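Long-range contacts in endoglucanase FnCel5A (Fervidobacterium nodosum, PDB 3NCO), which probably hydrolyses internal beta-1,4-glucosidic bonds of cellulose: residues Q125-F130 with R166-S171; Q237-F242 with R280-E285; K243-W248 with F286-A291. One frame throughout, in Å; residues are numbered along the deposited sequence.

How the contacts relate
All three contacts lie in or just beneath the helical layer of a (beta/alpha)8 barrel. Contact 1 joins the C-terminal ends of helices 112-130 and 151-168, on the opposite side of the chain's centre from contact 2; their centres are 34 Å apart. Contacts 2 and 3 are neighbours, with centres 7 Å apart. Both draw on helix 232-252, first against helix 269-285 and then against the turn leading into strand 289-292, and F242 CD2 of contact 2 packs 3.6 Å from F288 CE2 of contact 3. In family 5 enzymes the active site lies at the C-terminal ends of the barrel strands; contacts 1 and 3 lie toward the other end and probably do not line the cleft.

Contact 1 of 3, residues Q125-F130 with R166-S171; sequences QVAQAF and RKTNPS
N169 meets A127 through the one hydrogen bond of the contact: its ND2 donates to A127 O at 3.0 Å, with an N-H...O angle of 157°. N169 CG is anti to the carbonyl carbon (chi1 -67°), beside its own backbone N, which helps to place the amide. The acceptor lies in the amide plane of N169, whereas the donor stands above the carbonyl plane of A127. ND2 also makes a weak bond to T168 OG1, and R172 NE supplies the partner of OD1, so both ends of the amide are engaged. Replacing N169 by an alanine would probably leave A127 O without this donor and R172 NE without its acceptor.

Van der Waals contacts complete the meeting. A127 CB, directed at 166-171, lies 3.4 Å from T168 OG1 and equally close to N169 ND2. The Q128 side chain crosses that of T168 at about a right angle, bringing OE1 to 3.3 Å from CG2.

Behind this junction of neighbouring barrel helices, A127 and N169 both rest on F139 of strand 137-140. The chemistry implies a polar tie between the ends of two neighbouring helices: the buried amide of N169 grips the main-chain carbonyl of buried A127, near the end of helix 112-130.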
loop_
_atom_site.group_PDB
_atom_site.type_symbol
_atom_site.label_atom_id
_atom_site.label_comp_id
_atom_site.label_asym_id
_atom_site.label_seq_id
_atom_site.Cartn_x
_atom_site.Cartn_y
_atom_site.Cartn_z
ATOM N N GLN A 125 17.721 -2.531 9.560
ATOM C CA GLN A 125 17.261 -2.308 10.914
ATOM C C GLN A 125 15.816 -2.765 11.169
ATOM O O GLN A 125 15.534 -3.325 12.233
ATOM C CB GLN A 125 17.371 -0.845 11.232
ATOM C CG GLN A 125 18.813 -0.453 11.378
ATOM C CD GLN A 125 18.911 1.026 11.603
ATOM O OE1 GLN A 125 18.623 1.492 12.688
ATOM N NE2 GLN A 125 19.219 1.787 10.548
ATOM N N VAL A 126 14.899 -2.444 10.281
ATOM C CA VAL A 126 13.496 -2.816 10.476
ATOM C C VAL A 126 13.373 -4.349 10.438
ATOM O O VAL A 126 12.727 -4.970 11.345
ATOM C CB VAL A 126 12.591 -2.204 9.414
ATOM C CG1 VAL A 126 11.128 -2.680 9.653
ATOM C CG2 VAL A 126 12.690 -0.665 9.424
ATOM N N ALA A 127 14.057 -4.973 9.486
ATOM C CA ALA A 127 14.094 -6.436 9.443
ATOM C C ALA A 127 14.673 -7.016 10.721
ATOM O O ALA A 127 14.199 -8.050 11.246
ATOM C CB ALA A 127 14.880 -6.963 8.209
ATOM N N GLN A 128 15.766 -6.430 11.233
ATOM C CA GLN A 128 16.328 -6.986 12.457
ATOM C C GLN A 128 15.310 -6.862 13.578
ATOM O O GLN A 128 15.117 -7.819 14.385
ATOM C CB GLN A 128 17.595 -6.252 12.847
ATOM C CG GLN A 128 18.138 -6.630 14.245
ATOM C CD GLN A 128 18.772 -8.014 14.273
ATOM O OE1 GLN A 128 19.295 -8.477 13.271
ATOM N NE2 GLN A 128 18.717 -8.679 15.429
ATOM N N ALA A 129 14.645 -5.709 13.643
ATOM C CA ALA A 129 13.726 -5.429 14.773
ATOM C C ALA A 129 12.513 -6.350 14.761
ATOM O O ALA A 129 12.029 -6.786 15.842
ATOM C CB ALA A 129 13.319 -3.974 14.826
ATOM N N PHE A 130 12.040 -6.681 13.553
ATOM C CA PHE A 130 10.801 -7.473 13.436
ATOM C C PHE A 130 11.046 -8.967 13.124
ATOM O O PHE A 130 10.117 -9.711 12.899
ATOM C CB PHE A 130 9.871 -6.802 12.392
ATOM C CG PHE A 130 9.224 -5.544 12.922
ATOM C CD1 PHE A 130 8.070 -5.630 13.701
ATOM C CD2 PHE A 130 9.764 -4.288 12.647
ATOM C CE1 PHE A 130 7.445 -4.451 14.201
ATOM C CE2 PHE A 130 9.166 -3.098 13.128
ATOM C CZ PHE A 130 7.983 -3.187 13.892
ATOM N N ARG A 166 16.476 -10.510 3.863
ATOM C CA ARG A 166 16.518 -11.978 3.879
ATOM C C ARG A 166 17.551 -12.563 4.846
ATOM O O ARG A 166 17.448 -13.740 5.196
ATOM C CB ARG A 166 16.685 -12.511 2.447
ATOM C CG ARG A 166 15.441 -12.337 1.640
ATOM C CD ARG A 166 14.532 -13.493 1.769
ATOM N NE ARG A 166 13.283 -13.287 1.014
ATOM C CZ ARG A 166 12.106 -12.968 1.539
ATOM N NH1 ARG A 166 11.922 -12.789 2.828
ATOM N NH2 ARG A 166 11.094 -12.827 0.721
ATOM N N LYS A 167 18.521 -11.747 5.268
ATOM C CA LYS A 167 19.567 -12.188 6.191
ATOM C C LYS A 167 18.944 -12.596 7.541
ATOM O O LYS A 167 19.364 -13.573 8.157
ATOM C CB LYS A 167 20.623 -11.088 6.405
ATOM C CG LYS A 167 21.598 -10.967 5.253
ATOM C CD LYS A 167 22.666 -9.943 5.535
ATOM C CE LYS A 167 23.588 -9.797 4.341
ATOM N NZ LYS A 167 24.588 -8.722 4.646
ATOM N N THR A 168 17.949 -11.829 7.979
ATOM C CA THR A 168 17.285 -12.048 9.257
ATOM C C THR A 168 15.848 -12.612 9.120
ATOM O O THR A 168 15.311 -13.169 10.070
ATOM C CB THR A 168 17.194 -10.728 10.062
ATOM O OG1 THR A 168 16.638 -9.695 9.245
ATOM C CG2 THR A 168 18.578 -10.297 10.583
ATOM N N ASN A 169 15.251 -12.459 7.935
ATOM C CA ASN A 169 13.866 -12.881 7.657
ATOM C C ASN A 169 13.868 -13.699 6.351
ATOM O O ASN A 169 13.540 -13.182 5.259
ATOM C CB ASN A 169 12.949 -11.655 7.476
ATOM C CG ASN A 169 12.767 -10.855 8.749
ATOM O OD1 ASN A 169 11.745 -10.963 9.412
ATOM N ND2 ASN A 169 13.772 -10.060 9.102
ATOM N N PRO A 170 14.313 -14.961 6.433
ATOM C CA PRO A 170 14.502 -15.731 5.199
ATOM C C PRO A 170 13.235 -16.005 4.386
ATOM O O PRO A 170 13.334 -16.186 3.165
ATOM C CB PRO A 170 15.120 -17.055 5.666
ATOM C CG PRO A 170 15.073 -17.052 7.100
ATOM C CD PRO A 170 14.718 -15.702 7.638
ATOM N N SER A 171 12.065 -16.031 5.034
ATOM C CA SER A 171 10.836 -16.429 4.308
ATOM C C SER A 171 9.680 -15.421 4.367
ATOM O O SER A 171 8.629 -15.636 3.736
ATOM C CB SER A 171 10.352 -17.805 4.814
ATOM O OG SER A 171 10.016 -17.725 6.206
#

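Contact 2 of 3, residues Q237-F242 with R280-E285; sequences QIRNHF and RRIAEE
I282 holds CG1 anti to its carbonyl carbon and CG2 anti to its backbone N, which spreads the two branches over different parts of helix 232-252; an anti chi2 (175°) then carries CD1 outward. R239 sets CG anti to its own backbone N, runs straight to CD and then bends at chi3.

CD1 of I282 reaches the earlier turn, lying 3.7 Å from I238 CG2 and as near to R239 N. The same methyl stands over one face of the R239 guanidinium, offset toward its rim. CG2 serves the later turn, where it approaches F242 CB at 3.7 Å and touches CG and CD2 as well. The F242 ring continues past it to A283, whose CB sits at the ring edge, 3.8 Å from CE2.

The two helices are consecutive members of the outer layer of the TIM barrel, connected through strand 256-261. Their local axes approach to 10.1 Å and run in the same general direction, inclined by 33°, with I282 projecting between I238, R239 and F242. Toward the barrel, F242 meets F202 and Y204 edge-to-face, and both F242 and A283 rest on L258.

A salt bridge borders this apolar patch. R239 NH1 lies 2.6 Å from E285 OE1, which sits at the edge of the guanidinium near its plane; the carboxylate plane is turned 35° from it. E285 arrives extended beyond CG, crossing R239 at about a right angle. R281 adds a second positive charge, its NH2 6.2 Å from R239 NH2. E285 probably offsets part of the R239 charge, and E236 forms a long, weak ion pair with R239 NE.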
loop_
_atom_site.group_PDB
_atom_site.type_symbol
_atom_site.label_atom_id
_atom_site.label_comp_id
_atom_site.label_asym_id
_atom_site.label_seq_id
_atom_site.Cartn_x
_atom_site.Cartn_y
_atom_site.Cartn_z
ATOM N N GLN A 237 -13.063 -0.232 -19.219
ATOM C CA GLN A 237 -11.733 0.422 -19.081
ATOM C C GLN A 237 -10.954 -0.194 -17.927
ATOM O O GLN A 237 -9.752 -0.475 -18.055
ATOM C CB GLN A 237 -11.838 1.954 -18.865
ATOM C CG GLN A 237 -12.354 2.788 -20.078
ATOM C CD GLN A 237 -11.214 3.152 -21.055
ATOM O OE1 GLN A 237 -10.119 3.566 -20.608
ATOM N NE2 GLN A 237 -11.450 2.982 -22.372
ATOM N N ILE A 238 -11.631 -0.416 -16.794
ATOM C CA ILE A 238 -10.962 -0.973 -15.604
ATOM C C ILE A 238 -10.597 -2.455 -15.844
ATOM O O ILE A 238 -9.492 -2.899 -15.535
ATOM C CB ILE A 238 -11.832 -0.850 -14.330
ATOM C CG1 ILE A 238 -12.111 0.634 -14.064
ATOM C CG2 ILE A 238 -11.172 -1.550 -13.083
ATOM C CD1 ILE A 238 -13.095 0.887 -12.897
ATOM N N ARG A 239 -11.544 -3.223 -16.358
ATOM C CA ARG A 239 -11.273 -4.630 -16.646
ATOM C C ARG A 239 -10.039 -4.788 -17.562
ATOM O O ARG A 239 -9.214 -5.662 -17.348
ATOM C CB ARG A 239 -12.517 -5.277 -17.275
ATOM C CG ARG A 239 -12.345 -6.815 -17.327
ATOM C CD ARG A 239 -13.515 -7.560 -17.908
ATOM N NE ARG A 239 -14.808 -6.969 -17.581
ATOM C CZ ARG A 239 -15.433 -7.113 -16.419
ATOM N NH1 ARG A 239 -14.878 -7.838 -15.457
ATOM N NH2 ARG A 239 -16.622 -6.549 -16.225
ATOM N N ASN A 240 -9.944 -3.960 -18.610
ATOM C CA ASN A 240 -8.839 -4.021 -19.566
ATOM C C ASN A 240 -7.528 -3.770 -18.793
ATOM O O ASN A 240 -6.518 -4.445 -19.000
ATOM C CB ASN A 240 -9.081 -2.986 -20.710
ATOM C CG ASN A 240 -8.026 -3.027 -21.848
ATOM O OD1 ASN A 240 -7.908 -4.020 -22.595
ATOM N ND2 ASN A 240 -7.302 -1.924 -22.014
ATOM N N HIS A 241 -7.538 -2.748 -17.928
ATOM C CA HIS A 241 -6.340 -2.441 -17.119
ATOM C C HIS A 241 -5.916 -3.636 -16.230
ATOM O O HIS A 241 -4.727 -3.974 -16.136
ATOM C CB HIS A 241 -6.645 -1.237 -16.247
ATOM C CG HIS A 241 -6.833 0.028 -17.031
ATOM N ND1 HIS A 241 -7.449 1.139 -16.503
ATOM C CD2 HIS A 241 -6.481 0.356 -18.300
ATOM C CE1 HIS A 241 -7.428 2.116 -17.393
ATOM N NE2 HIS A 241 -6.848 1.666 -18.495
ATOM N N PHE A 242 -6.871 -4.196 -15.502
ATOM C CA PHE A 242 -6.558 -5.260 -14.521
ATOM C C PHE A 242 -6.198 -6.564 -15.242
ATOM O O PHE A 242 -5.305 -7.310 -14.771
ATOM C CB PHE A 242 -7.745 -5.507 -13.590
ATOM C CG PHE A 242 -7.869 -4.507 -12.479
ATOM C CD1 PHE A 242 -7.727 -3.135 -12.709
ATOM C CD2 PHE A 242 -8.052 -4.945 -11.180
ATOM C CE1 PHE A 242 -7.811 -2.209 -11.629
ATOM C CE2 PHE A 242 -8.119 -4.044 -10.118
ATOM C CZ PHE A 242 -8.038 -2.685 -10.356
ATOM N N ARG A 280 -13.219 -3.044 -6.668
ATOM C CA ARG A 280 -13.170 -4.204 -5.770
ATOM C C ARG A 280 -13.582 -5.526 -6.484
ATOM O O ARG A 280 -12.903 -6.540 -6.380
ATOM C CB ARG A 280 -14.031 -4.001 -4.524
ATOM C CG ARG A 280 -14.027 -5.288 -3.682
ATOM C CD ARG A 280 -15.045 -5.271 -2.563
ATOM N NE ARG A 280 -16.406 -5.067 -3.044
ATOM C CZ ARG A 280 -17.165 -6.028 -3.510
ATOM N NH1 ARG A 280 -18.407 -5.788 -3.904
ATOM N NH2 ARG A 280 -16.684 -7.255 -3.547
ATOM N N ARG A 281 -14.715 -5.510 -7.198
ATOM C CA ARG A 281 -15.186 -6.726 -7.879
ATOM C C ARG A 281 -14.200 -7.210 -8.926
ATOM O O ARG A 281 -14.032 -8.423 -9.093
ATOM C CB ARG A 281 -16.504 -6.447 -8.596
ATOM C CG ARG A 281 -17.663 -6.175 -7.651
ATOM C CD ARG A 281 -19.040 -6.071 -8.419
ATOM N NE ARG A 281 -18.932 -5.437 -9.758
ATOM C CZ ARG A 281 -19.538 -4.296 -10.163
ATOM N NH1 ARG A 281 -20.320 -3.594 -9.349
ATOM N NH2 ARG A 281 -19.352 -3.844 -11.412
ATOM N N ILE A 282 -13.590 -6.284 -9.667
ATOM C CA ILE A 282 -12.676 -6.681 -10.743
ATOM C C ILE A 282 -11.340 -7.178 -10.162
ATOM O O ILE A 282 -10.749 -8.141 -10.677
ATOM C CB ILE A 282 -12.476 -5.550 -11.774
ATOM C CG1 ILE A 282 -13.812 -5.300 -12.511
ATOM C CG2 ILE A 282 -11.310 -5.866 -12.758
ATOM C CD1 ILE A 282 -13.796 -4.109 -13.496
ATOM N N ALA A 283 -10.900 -6.574 -9.060
ATOM C CA ALA A 283 -9.728 -7.131 -8.365
ATOM C C ALA A 283 -10.051 -8.555 -7.875
ATOM O O ALA A 283 -9.228 -9.455 -8.019
ATOM C CB ALA A 283 -9.281 -6.216 -7.171
ATOM N N GLU A 284 -11.273 -8.779 -7.365
ATOM C CA GLU A 284 -11.613 -10.120 -6.875
ATOM C C GLU A 284 -11.596 -11.108 -8.049
ATOM O O GLU A 284 -11.085 -12.252 -7.908
ATOM C CB GLU A 284 -13.002 -10.129 -6.202
ATOM C CG GLU A 284 -12.993 -9.524 -4.815
ATOM C CD GLU A 284 -14.426 -9.182 -4.345
ATOM O OE1 GLU A 284 -15.397 -9.534 -5.077
ATOM O OE2 GLU A 284 -14.577 -8.555 -3.255
ATOM N N GLU A 285 -12.129 -10.669 -9.199
ATOM C CA GLU A 285 -12.267 -11.539 -10.359
ATOM C C GLU A 285 -10.905 -12.015 -10.857
ATOM O O GLU A 285 -10.762 -13.165 -11.312
ATOM C CB GLU A 285 -13.076 -10.833 -11.457
ATOM C CG GLU A 285 -12.992 -11.432 -12.851
ATOM C CD GLU A 285 -13.427 -10.428 -13.949
ATOM O OE1 GLU A 285 -14.061 -9.375 -13.592
ATOM O OE2 GLU A 285 -13.155 -10.717 -15.164
#

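Contact 3 of 3, residues K243-W248 with F286-A291; sequences KYVSEW and FGFSLA
F286 packs against K243 and S246 just where helix 269-285 ends in a Schellman motif, with G287 as the C-prime residue, before the chain enters the last strand of the TIM barrel.

With CG anti to the carbonyl carbon (chi1 -69°), the F286 side chain traces the surface of helix 232-252. CB lies 4.1 Å from S246 CB, and CG keeps a similar spacing from the same atom. CD1 comes closer, 3.5 Å from both S246 CB and OG. Farther out, CE1 and CE2 meet the K243 backbone at CA and N respectively, and CZ ends 3.8 Å from K243 CB. K243 CA thus stands over the ring face in a CH-pi contact, 4.2 Å from the centroid and 25° off the normal.

F288 reaches the same helix with the rim of its ring. S246 N lies at the edge, near the ring plane, while V245 CG1 touches CZ. One face of this ring takes F286 CB, and V245 and F288 both touch I256 of strand 256-261.

A water joins the two segments beside the rings: it lies 2.9 Å from S246 OG and donates a hydrogen bond to F286 O at 2.6 Å.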
loop_
_atom_site.group_PDB
_atom_site.type_symbol
_atom_site.label_atom_id
_atom_site.label_comp_id
_atom_site.label_asym_id
_atom_site.label_seq_id
_atom_site.Cartn_x
_atom_site.Cartn_y
_atom_site.Cartn_z
ATOM N N LYS A 243 -6.848 -6.817 -16.377
ATOM C CA LYS A 243 -6.446 -7.971 -17.232
ATOM C C LYS A 243 -4.973 -7.898 -17.671
ATOM O O LYS A 243 -4.228 -8.896 -17.704
ATOM C CB LYS A 243 -7.392 -8.113 -18.414
ATOM C CG LYS A 243 -7.076 -9.327 -19.322
ATOM C CD LYS A 243 -8.103 -9.434 -20.457
ATOM C CE LYS A 243 -7.677 -8.543 -21.595
ATOM N NZ LYS A 243 -7.649 -9.313 -22.879
ATOM N N TYR A 244 -4.530 -6.692 -18.043
ATOM C CA TYR A 244 -3.149 -6.514 -18.392
ATOM C C TYR A 244 -2.246 -6.925 -17.234
ATOM O O TYR A 244 -1.240 -7.618 -17.445
ATOM C CB TYR A 244 -2.925 -5.046 -18.783
ATOM C CG TYR A 244 -1.531 -4.682 -19.198
ATOM C CD1 TYR A 244 -1.050 -5.054 -20.445
ATOM C CD2 TYR A 244 -0.727 -3.876 -18.381
ATOM C CE1 TYR A 244 0.212 -4.693 -20.857
ATOM C CE2 TYR A 244 0.608 -3.522 -18.804
ATOM C CZ TYR A 244 1.021 -3.950 -20.059
ATOM O OH TYR A 244 2.268 -3.626 -20.571
ATOM N N VAL A 245 -2.584 -6.501 -16.004
ATOM C CA VAL A 245 -1.735 -6.882 -14.839
ATOM C C VAL A 245 -1.807 -8.394 -14.575
ATOM O O VAL A 245 -0.770 -9.018 -14.276
ATOM C CB VAL A 245 -2.137 -6.112 -13.586
ATOM C CG1 VAL A 245 -1.292 -6.537 -12.317
ATOM C CG2 VAL A 245 -1.986 -4.546 -13.861
ATOM N N SER A 246 -3.010 -8.946 -14.673
ATOM C CA SER A 246 -3.208 -10.356 -14.459
ATOM C C SER A 246 -2.433 -11.188 -15.463
ATOM O O SER A 246 -1.751 -12.147 -15.096
ATOM C CB SER A 246 -4.717 -10.663 -14.542
ATOM O OG SER A 246 -4.911 -12.055 -14.638
ATOM N N GLU A 247 -2.497 -10.836 -16.750
ATOM C CA GLU A 247 -1.708 -11.626 -17.709
ATOM C C GLU A 247 -0.196 -11.565 -17.408
ATOM O O GLU A 247 0.528 -12.591 -17.485
ATOM C CB GLU A 247 -2.004 -11.163 -19.152
ATOM C CG GLU A 247 -3.482 -11.364 -19.562
ATOM C CD GLU A 247 -3.828 -10.788 -20.950
ATOM O OE1 GLU A 247 -3.051 -9.938 -21.478
ATOM O OE2 GLU A 247 -4.889 -11.172 -21.513
ATOM N N TRP A 248 0.287 -10.378 -17.064
ATOM C CA TRP A 248 1.705 -10.255 -16.663
ATOM C C TRP A 248 2.052 -11.100 -15.432
ATOM O O TRP A 248 3.076 -11.796 -15.418
ATOM C CB TRP A 248 2.075 -8.760 -16.446
ATOM C CG TRP A 248 3.489 -8.562 -16.043
ATOM C CD1 TRP A 248 4.551 -8.342 -16.861
ATOM C CD2 TRP A 248 4.013 -8.583 -14.701
ATOM N NE1 TRP A 248 5.713 -8.230 -16.124
ATOM C CE2 TRP A 248 5.414 -8.362 -14.788
ATOM C CE3 TRP A 248 3.427 -8.749 -13.421
ATOM C CZ2 TRP A 248 6.260 -8.287 -13.634
ATOM C CZ3 TRP A 248 4.272 -8.701 -12.278
ATOM C CH2 TRP A 248 5.665 -8.457 -12.398
ATOM N N PHE A 286 -9.887 -11.145 -10.743
ATOM C CA PHE A 286 -8.550 -11.549 -11.137
ATOM C C PHE A 286 -7.708 -12.145 -10.016
ATOM O O PHE A 286 -6.513 -12.409 -10.218
ATOM C CB PHE A 286 -7.819 -10.384 -11.850
ATOM C CG PHE A 286 -8.411 -10.076 -13.197
ATOM C CD1 PHE A 286 -8.228 -10.967 -14.256
ATOM C CD2 PHE A 286 -9.236 -8.981 -13.399
ATOM C CE1 PHE A 286 -8.794 -10.725 -15.489
ATOM C CE2 PHE A 286 -9.806 -8.739 -14.659
ATOM C CZ PHE A 286 -9.615 -9.630 -15.674
ATOM N N GLY A 287 -8.285 -12.363 -8.823
ATOM C CA GLY A 287 -7.512 -13.018 -7.770
ATOM C C GLY A 287 -6.499 -12.100 -7.097
ATOM O O GLY A 287 -5.523 -12.553 -6.469
ATOM N N PHE A 288 -6.736 -10.792 -7.209
ATOM C CA PHE A 288 -5.877 -9.807 -6.537
ATOM C C PHE A 288 -6.371 -9.568 -5.109
ATOM O O PHE A 288 -7.555 -9.376 -4.877
ATOM C CB PHE A 288 -5.907 -8.446 -7.245
ATOM C CG PHE A 288 -5.473 -8.477 -8.691
ATOM C CD1 PHE A 288 -4.778 -9.555 -9.224
ATOM C CD2 PHE A 288 -5.736 -7.362 -9.524
ATOM C CE1 PHE A 288 -4.408 -9.541 -10.560
ATOM C CE2 PHE A 288 -5.334 -7.315 -10.877
ATOM C CZ PHE A 288 -4.645 -8.426 -11.383
ATOM N N SER A 289 -5.463 -9.582 -4.146
ATOM C CA SER A 289 -5.822 -9.044 -2.844
ATOM C C SER A 289 -5.889 -7.525 -2.959
ATOM O O SER A 289 -5.550 -6.966 -3.987
ATOM C CB SER A 289 -4.829 -9.456 -1.819
ATOM O OG SER A 289 -3.593 -8.875 -2.161
ATOM N N LEU A 290 -6.396 -6.850 -1.927
ATOM C CA LEU A 290 -6.605 -5.383 -2.119
ATOM C C LEU A 290 -6.689 -4.663 -0.782
ATOM O O LEU A 290 -7.149 -5.257 0.213
ATOM C CB LEU A 290 -7.869 -5.143 -2.959
ATOM C CG LEU A 290 -9.112 -5.780 -2.338
ATOM C CD1 LEU A 290 -9.892 -4.749 -1.526
ATOM C CD2 LEU A 290 -10.019 -6.421 -3.379
ATOM N N ALA A 291 -6.263 -3.389 -0.796
ATOM C CA ALA A 291 -6.310 -2.473 0.378
ATOM C C ALA A 291 -6.904 -1.121 -0.121
ATOM O O ALA A 291 -6.375 -0.484 -1.059
ATOM C CB ALA A 291 -4.881 -2.251 0.952
HETATM O O HOH W 1 -4.683 -13.118 -11.961
#